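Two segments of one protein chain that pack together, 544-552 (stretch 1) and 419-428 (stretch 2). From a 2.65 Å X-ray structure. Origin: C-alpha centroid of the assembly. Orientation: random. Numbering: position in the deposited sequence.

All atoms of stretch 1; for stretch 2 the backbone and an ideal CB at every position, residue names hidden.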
# COMPACT_ATOMS: atom_id res chain seq x y z
N SER A 544 8.09 19.10 14.76
CA SER A 544 9.34 19.65 15.26
C SER A 544 10.51 18.70 14.97
O SER A 544 11.54 19.12 14.44
CB SER A 544 9.20 19.93 16.75
OG SER A 544 10.46 19.98 17.37
N THR A 545 10.34 17.41 15.27
CA THR A 545 11.44 16.45 15.16
C THR A 545 11.93 16.30 13.71
O THR A 545 13.14 16.27 13.45
CB THR A 545 10.97 15.11 15.71
OG1 THR A 545 10.84 15.21 17.13
CG2 THR A 545 11.95 14.00 15.39
N LEU A 546 11.00 16.18 12.76
CA LEU A 546 11.36 16.00 11.36
C LEU A 546 11.54 17.31 10.60
O LEU A 546 11.87 17.27 9.41
CB LEU A 546 10.30 15.17 10.63
CG LEU A 546 9.94 13.81 11.21
CD1 LEU A 546 8.82 13.16 10.39
CD2 LEU A 546 11.21 12.94 11.29
N ASN A 547 11.30 18.46 11.25
CA ASN A 547 11.33 19.75 10.58
C ASN A 547 10.42 19.70 9.36
O ASN A 547 10.82 19.88 8.21
CB ASN A 547 12.77 20.14 10.22
CG ASN A 547 12.94 21.62 9.91
OD1 ASN A 547 12.06 22.43 10.18
ND2 ASN A 547 14.09 21.97 9.34
N TYR A 548 9.16 19.40 9.65
CA TYR A 548 8.16 19.08 8.65
C TYR A 548 7.36 20.32 8.32
O TYR A 548 6.94 21.04 9.23
CB TYR A 548 7.21 17.98 9.15
CG TYR A 548 6.13 17.64 8.14
CD1 TYR A 548 6.46 17.15 6.88
CD2 TYR A 548 4.79 17.83 8.45
CE1 TYR A 548 5.47 16.84 5.96
CE2 TYR A 548 3.79 17.53 7.54
CZ TYR A 548 4.13 17.04 6.30
OH TYR A 548 3.14 16.74 5.39
N ILE A 549 7.15 20.58 7.04
CA ILE A 549 6.32 21.68 6.58
C ILE A 549 5.14 21.12 5.79
O ILE A 549 5.29 20.71 4.63
CB ILE A 549 7.12 22.69 5.73
CG1 ILE A 549 8.37 23.16 6.46
CG2 ILE A 549 6.25 23.88 5.37
CD1 ILE A 549 9.61 23.19 5.63
N PRO A 550 3.95 21.08 6.38
CA PRO A 550 2.78 20.57 5.66
C PRO A 550 2.45 21.43 4.46
O PRO A 550 2.51 22.67 4.53
CB PRO A 550 1.66 20.62 6.71
CG PRO A 550 2.23 21.33 7.90
CD PRO A 550 3.70 21.21 7.82
N PRO A 551 2.08 20.80 3.34
CA PRO A 551 1.93 21.52 2.05
C PRO A 551 0.82 22.57 2.05
O PRO A 551 1.11 23.75 1.78
CB PRO A 551 1.61 20.39 1.06
CG PRO A 551 2.14 19.16 1.72
CD PRO A 551 1.95 19.35 3.18
N PRO A 552 -0.45 22.19 2.34
CA PRO A 552 -1.68 22.90 1.92
C PRO A 552 -1.51 24.04 0.92
O PRO A 552 -1.10 23.75 -0.20
CB PRO A 552 -2.23 23.44 3.26
CG PRO A 552 -1.58 22.51 4.36
CD PRO A 552 -0.75 21.48 3.60
N UNK A 419 11.08 16.67 0.19
CA UNK A 419 11.33 18.09 0.36
C UNK A 419 10.56 18.68 1.54
O UNK A 419 10.91 19.76 2.01
CB UNK A 419 10.96 18.84 -0.92
N UNK A 420 9.54 17.98 2.03
CA UNK A 420 8.69 18.53 3.08
C UNK A 420 9.29 18.41 4.48
O UNK A 420 8.72 18.97 5.43
CB UNK A 420 7.33 17.83 3.05
N UNK A 421 10.42 17.72 4.63
CA UNK A 421 11.01 17.49 5.94
C UNK A 421 12.52 17.53 5.80
O UNK A 421 13.07 17.44 4.70
CB UNK A 421 10.55 16.16 6.53
N UNK A 422 13.19 17.65 6.95
CA UNK A 422 14.65 17.61 7.02
C UNK A 422 15.02 16.64 8.14
O UNK A 422 14.93 16.98 9.32
CB UNK A 422 15.24 19.00 7.26
N UNK A 423 15.40 15.42 7.78
CA UNK A 423 15.74 14.42 8.78
C UNK A 423 17.13 14.72 9.32
O UNK A 423 18.09 14.87 8.55
CB UNK A 423 15.67 13.01 8.20
N UNK A 424 17.24 14.84 10.65
CA UNK A 424 18.54 14.95 11.29
C UNK A 424 18.67 13.74 12.21
O UNK A 424 18.88 12.61 11.71
CB UNK A 424 18.69 16.27 12.05
N UNK A 425 18.57 13.90 13.52
CA UNK A 425 18.73 12.80 14.45
C UNK A 425 17.44 12.62 15.26
O UNK A 425 16.73 13.60 15.55
CB UNK A 425 19.93 13.04 15.37
N UNK A 426 17.12 11.38 15.58
CA UNK A 426 15.93 11.26 16.40
C UNK A 426 16.30 11.36 17.88
O UNK A 426 17.31 10.77 18.30
CB UNK A 426 15.21 9.94 16.11
N UNK A 427 15.53 12.11 18.66
CA UNK A 427 15.86 12.32 20.07
C UNK A 427 15.87 11.05 20.90
O UNK A 427 15.22 10.05 20.57
CB UNK A 427 14.87 13.31 20.69
N UNK A 428 16.61 11.10 22.01
CA UNK A 428 16.64 10.05 23.02
C UNK A 428 16.87 10.72 24.37
O UNK A 428 17.63 11.69 24.46
CB UNK A 428 17.72 9.01 22.72

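The two segments run nearly antiparallel, their end-to-end directions 168° apart. N547 is the first residue to leave helical phi/psi, and the carbonyls of L546, N547 and I549 come close to stretch 2.

Position 419 offers little to reason from: nothing of stretch 1 lies within 5.5 Å of its ideal CB, and many residues would serve. It is S419.

At 420 the backbone already does much of the work. Its carbonyl O accepts a hydrogen bond from I549 N (2.8 Å, 164°) and receives a CA-H...O contact from Y548 CA at 3.3 Å. The ideal CB points sideways, 3.6 Å from Y548 CE1 and 3.9 Å from I549 O. Beside the ring a short aliphatic stem would fit, and a carbonyl within reach invites a donor; lysine, arginine or glutamine could answer. The residue is R420. Its chain curls back, with chi1 to chi3 all m, and both NE (3.1 Å) and NH1 (3.0 Å) make weak hydrogen bonds to I549 O, which lies at the edge of the guanidinium.

Position 421 has an extended backbone (-144/165), and its CA makes a CA-H...O contact with N547 O at 3.3 Å. The ideal CB is 3.4 Å from L546 O and 4.2 Å from Y548 CD1; with the leucine side chain and the tyrosine ring nearby, an apolar chain suits: leucine, isoleucine or methionine. It is M421, whose CB lies 4.2 Å from L546 CB and whose CE reaches to 4.1 Å from Y548 CD1.

At 422 the amide donates to L546 O (2.8 Å, 157°), a bond any residue but proline could make. The ideal CB is 3.8 Å from N547 ND2, favouring something small or polar: serine, threonine, asparagine. S422 is found, and a water that donates to N547 O (2.7 Å) is also hydrogen-bonded to S422 OG (2.9 Å).

The ideal CB at 423 is 5.4 Å from L546 CD2, so a modest branched apolar group would suit; V423 provides it.

At 424 the ideal CB has nothing of stretch 1 within 5.5 Å, so many side chains fit; a polar one suits the open space, with the T545 carbonyl the nearby polar feature. T424 OG1 hydrogen-bonds at 2.8 Å to a water that donates to S422 O and, weakly, to T545 O.

At 425 CA-to-CB points away, and stretch 1 sets no demand there; it is T425. At 426 the ideal CB is 5.3 Å from T545 CG2; an apolar chain is reasonable, and L426 turns its end nearer.

At 427, phi of -63° permits proline, among others. P427 brings CD to 3.9 Å from T545 CG2. Position 428, out of reach, is A428.

Stretch 2 (419-428) SRMSVTTLPA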
# COMPACT_ATOMS: atom_id res chain seq x y z
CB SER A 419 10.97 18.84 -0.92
OG SER A 419 9.58 18.85 -1.13
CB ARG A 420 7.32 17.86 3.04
CG ARG A 420 6.73 17.77 1.66
CD ARG A 420 6.72 19.12 0.98
NE ARG A 420 5.95 20.14 1.70
CZ ARG A 420 5.90 21.42 1.34
NH1 ARG A 420 5.18 22.28 2.04
NH2 ARG A 420 6.58 21.85 0.28
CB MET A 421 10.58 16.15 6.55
CG MET A 421 11.11 14.92 5.80
SD MET A 421 10.37 13.34 6.31
CE MET A 421 8.61 13.71 6.14
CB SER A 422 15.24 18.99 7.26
OG SER A 422 14.59 19.96 6.44
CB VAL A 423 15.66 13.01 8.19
CG1 VAL A 423 16.18 11.98 9.19
CG2 VAL A 423 14.22 12.68 7.81
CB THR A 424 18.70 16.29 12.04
OG1 THR A 424 17.48 16.64 12.70
CG2 THR A 424 19.10 17.40 11.08
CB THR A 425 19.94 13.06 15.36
OG1 THR A 425 21.14 12.76 14.63
CG2 THR A 425 19.91 12.22 16.64
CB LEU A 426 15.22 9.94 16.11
CG LEU A 426 14.16 9.97 15.01
CD1 LEU A 426 14.64 10.73 13.82
CD2 LEU A 426 13.76 8.56 14.61
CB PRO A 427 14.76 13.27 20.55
CG PRO A 427 13.61 13.01 19.61
CD PRO A 427 14.27 12.78 18.28
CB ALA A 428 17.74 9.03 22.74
O HOH W 1 15.33 18.02 11.58
O HOH W 2 11.89 20.93 5.94
O HOH W 3 15.28 14.18 12.20
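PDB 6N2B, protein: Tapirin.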